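Local atomic coordinates of beta-galactosidase (Bacteroides thetaiotaomicron, PDB entry 5MT2), a protein that probably acts as a beta-galactosidase, releasing terminal beta-linked galactose from glycans by hydrolysis, on a five-bladed beta-propeller scaffold. Residues V51-N56 and V372-P377. Sequence-based numbering, arbitrary orientation.
Sequences VAPTDN and VRFPKP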
ATOM      1  N   VAL A  51       8.957   8.706  -8.930  1.00 10.79           N
ATOM      2  CA  VAL A  51       9.093   7.592  -9.857  1.00 11.38           C
ATOM      3  C   VAL A  51       7.938   7.732 -10.812  1.00 10.95           C
ATOM      4  O   VAL A  51       6.790   7.576 -10.422  1.00 11.74           O
ATOM      5  CB  VAL A  51       9.081   6.210  -9.165  1.00 12.46           C
ATOM      6  CG1 VAL A  51       9.290   5.119 -10.190  1.00 12.93           C
ATOM      7  CG2 VAL A  51      10.153   6.122  -8.083  1.00 14.40           C
ATOM      8  N   ALA A  52       8.252   8.065 -12.060  1.00 11.51           N
ATOM      9  CA  ALA A  52       7.226   8.354 -13.048  1.00 12.36           C
ATOM     10  C   ALA A  52       7.429   7.508 -14.290  1.00 10.27           C
ATOM     11  O   ALA A  52       8.567   7.265 -14.693  1.00 11.93           O
ATOM     12  CB  ALA A  52       7.247   9.808 -13.437  1.00 12.98           C
ATOM     13  N   PRO A  53       6.320   7.112 -14.939  1.00 10.50           N
ATOM     14  CA  PRO A  53       6.426   6.458 -16.224  1.00 11.42           C
ATOM     15  C   PRO A  53       6.959   7.420 -17.287  1.00 12.63           C
ATOM     16  O   PRO A  53       6.783   8.622 -17.174  1.00 12.87           O
ATOM     17  CB  PRO A  53       4.981   6.028 -16.517  1.00 12.46           C
ATOM     18  CG  PRO A  53       4.149   7.069 -15.845  1.00 12.74           C
ATOM     19  CD  PRO A  53       4.914   7.427 -14.600  1.00 11.03           C
ATOM     20  N   THR A  54       7.635   6.860 -18.277  1.00 13.53           N
ATOM     21  CA  THR A  54       8.231   7.644 -19.355  1.00 14.16           C
ATOM     22  C   THR A  54       7.396   7.615 -20.628  1.00 14.69           C
ATOM     23  O   THR A  54       7.783   8.233 -21.625  1.00 17.97           O
ATOM     24  CB  THR A  54       9.659   7.130 -19.665  1.00 17.76           C
ATOM     25  OG1 THR A  54       9.591   5.744 -20.016  1.00 19.87           O
ATOM     26  CG2 THR A  54      10.582   7.313 -18.434  1.00 19.26           C
ATOM     27  N   ASP A  55       6.280   6.899 -20.599  1.00 13.72           N
ATOM     28  CA  ASP A  55       5.292   6.934 -21.661  1.00 13.18           C
ATOM     29  C   ASP A  55       3.918   6.774 -21.025  1.00 12.42           C
ATOM     30  O   ASP A  55       3.822   6.642 -19.801  1.00 12.12           O
ATOM     31  CB  ASP A  55       5.595   5.874 -22.750  1.00 14.59           C
ATOM     32  CG  ASP A  55       5.566   4.458 -22.222  1.00 15.16           C
ATOM     33  OD1 ASP A  55       4.600   4.112 -21.512  1.00 16.12           O
ATOM     34  OD2 ASP A  55       6.487   3.672 -22.556  1.00 20.25           O
ATOM     35  N   ASN A  56       2.867   6.771 -21.835  1.00 11.96           N
ATOM     36  CA  ASN A  56       1.503   6.691 -21.321  1.00 11.54           C
ATOM     37  C   ASN A  56       0.958   5.284 -21.196  1.00 11.45           C
ATOM     38  O   ASN A  56      -0.192   5.119 -20.805  1.00 11.37           O
ATOM     39  CB  ASN A  56       0.576   7.570 -22.177  1.00 12.53           C
ATOM     40  CG  ASN A  56       0.871   9.027 -22.010  1.00 12.58           C
ATOM     41  OD1 ASN A  56       0.971   9.782 -22.995  1.00 16.12           O
ATOM     42  ND2 ASN A  56       1.052   9.450 -20.770  1.00 10.65           N
ATOM     43  N   VAL A 372      11.229  15.831 -12.135  1.00 11.63           N
ATOM     44  CA  VAL A 372      10.583  14.725 -12.822  1.00 11.86           C
ATOM     45  C   VAL A 372       9.185  15.142 -13.248  1.00 12.04           C
ATOM     46  O   VAL A 372       8.513  15.834 -12.514  1.00 12.36           O
ATOM     47  CB  VAL A 372      10.506  13.474 -11.918  1.00 11.32           C
ATOM     48  CG1 VAL A 372       9.798  12.327 -12.631  1.00 12.20           C
ATOM     49  CG2 VAL A 372      11.897  13.037 -11.469  1.00 12.08           C
ATOM     50  N   ARG A 373       8.793  14.759 -14.467  1.00 12.61           N
ATOM     51  CA  ARG A 373       7.488  15.082 -15.012  1.00 12.67           C
ATOM     52  C   ARG A 373       6.899  13.870 -15.699  1.00 12.54           C
ATOM     53  O   ARG A 373       7.627  13.025 -16.220  1.00 13.78           O
ATOM     54  CB  ARG A 373       7.610  16.214 -16.045  1.00 13.39           C
ATOM     55  CG  ARG A 373       8.019  17.554 -15.441  1.00 14.61           C
ATOM     56  CD  ARG A 373       6.949  18.101 -14.522  1.00 15.83           C
ATOM     57  NE  ARG A 373       7.234  19.430 -14.037  1.00 15.72           N
ATOM     58  CZ  ARG A 373       8.103  19.741 -13.074  1.00 17.15           C
ATOM     59  NH1 ARG A 373       8.804  18.797 -12.425  1.00 17.51           N
ATOM     60  NH2 ARG A 373       8.269  21.013 -12.739  1.00 19.20           N
ATOM     61  N   PHE A 374       5.577  13.793 -15.734  1.00 11.95           N
ATOM     62  CA  PHE A 374       4.913  12.900 -16.657  1.00 12.01           C
ATOM     63  C   PHE A 374       5.198  13.303 -18.115  1.00 13.20           C
ATOM     64  O   PHE A 374       5.469  14.471 -18.411  1.00 14.83           O
ATOM     65  CB  PHE A 374       3.396  12.956 -16.463  1.00 11.07           C
ATOM     66  CG  PHE A 374       2.881  12.267 -15.203  1.00 10.36           C
ATOM     67  CD1 PHE A 374       3.158  10.944 -14.918  1.00 11.16           C
ATOM     68  CD2 PHE A 374       1.996  12.929 -14.383  1.00 11.03           C
ATOM     69  CE1 PHE A 374       2.633  10.335 -13.793  1.00 10.82           C
ATOM     70  CE2 PHE A 374       1.460  12.316 -13.260  1.00 10.73           C
ATOM     71  CZ  PHE A 374       1.780  11.016 -12.971  1.00 11.23           C
ATOM     72  N   PRO A 375       5.078  12.336 -19.037  1.00 12.85           N
ATOM     73  CA  PRO A 375       5.181  12.709 -20.427  1.00 13.91           C
ATOM     74  C   PRO A 375       3.935  13.492 -20.838  1.00 13.63           C
ATOM     75  O   PRO A 375       3.002  13.653 -20.044  1.00 14.51           O
ATOM     76  CB  PRO A 375       5.244  11.369 -21.149  1.00 16.27           C
ATOM     77  CG  PRO A 375       4.660  10.365 -20.226  1.00 15.94           C
ATOM     78  CD  PRO A 375       4.864  10.890 -18.837  1.00 13.25           C
ATOM     79  N   LYS A 376       3.933  14.006 -22.063  1.00 14.71           N
ATOM     80  CA  LYS A 376       2.737  14.698 -22.547  1.00 16.99           C
ATOM     81  C   LYS A 376       1.576  13.705 -22.576  1.00 15.45           C
ATOM     82  O   LYS A 376       1.759  12.577 -23.009  1.00 14.96           O
ATOM     83  CB  LYS A 376       2.967  15.298 -23.939  1.00 19.24           C
ATOM     84  CG  LYS A 376       4.037  16.384 -23.993  1.00 25.45           C
ATOM     85  CD  LYS A 376       3.693  17.634 -23.188  1.00 29.03           C
ATOM     86  CE  LYS A 376       4.843  18.625 -23.259  1.00 32.02           C
ATOM     87  NZ  LYS A 376       4.624  19.804 -22.376  1.00 35.77           N
ATOM     88  N   PRO A 377       0.389  14.120 -22.093  1.00 16.36           N
ATOM     89  CA  PRO A 377      -0.774  13.247 -22.137  1.00 15.85           C
ATOM     90  C   PRO A 377      -1.334  13.095 -23.528  1.00 14.71           C
ATOM     91  O   PRO A 377      -1.133  13.970 -24.385  1.00 16.51           O
ATOM     92  CB  PRO A 377      -1.805  13.953 -21.243  1.00 18.41           C
ATOM     93  CG  PRO A 377      -1.389  15.360 -21.207  1.00 21.47           C
ATOM     94  CD  PRO A 377       0.081  15.431 -21.484  1.00 19.23           C
TER
HETATM   95  O   HOH W   1       8.542  10.602 -17.136  1.00 27.57           O
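Ala52 and Phe374 face each other with CA atoms 6.2 Å apart, and from there two irregular backbones run in the same direction, Asp55 passing Pro375 and Asn56 passing Pro377. A water bridges the two segments, donating to Pro53 O at 2.6 Å and to Arg373 O. Ala52 CB packs against Val372 CG1 at 3.7 Å, the methyl that lies anti to the valine's backbone N. With its CG anti to the carbonyl carbon (chi1 -73°), the Phe374 ring swings back toward Pro53 and presents its edge to the proline, CE1 lying 3.8 Å from Pro53 CD. Pro375 is the most covered residue: its CD reaches Pro53 O at 3.4 Å, while CG lies against the backbone of Asp55. The Asn56 side chain runs past the Pro375 ring the opposite way, and its amide carbon CG comes within 3.8 Å of Lys376 O. Cutting Asn56 back to an alanine would probably open a gap beside Pro375 and take a polar neighbour from the Lys376 carbonyl. Strand 45-51 pairs with 357-363, closing the propeller by joining N- and C-terminal strands in one blade; it is an edge strand of that blade, Phe374 and Val372 pack on its Leu49, and Pro53 rests on Ile60 of strand 59-68.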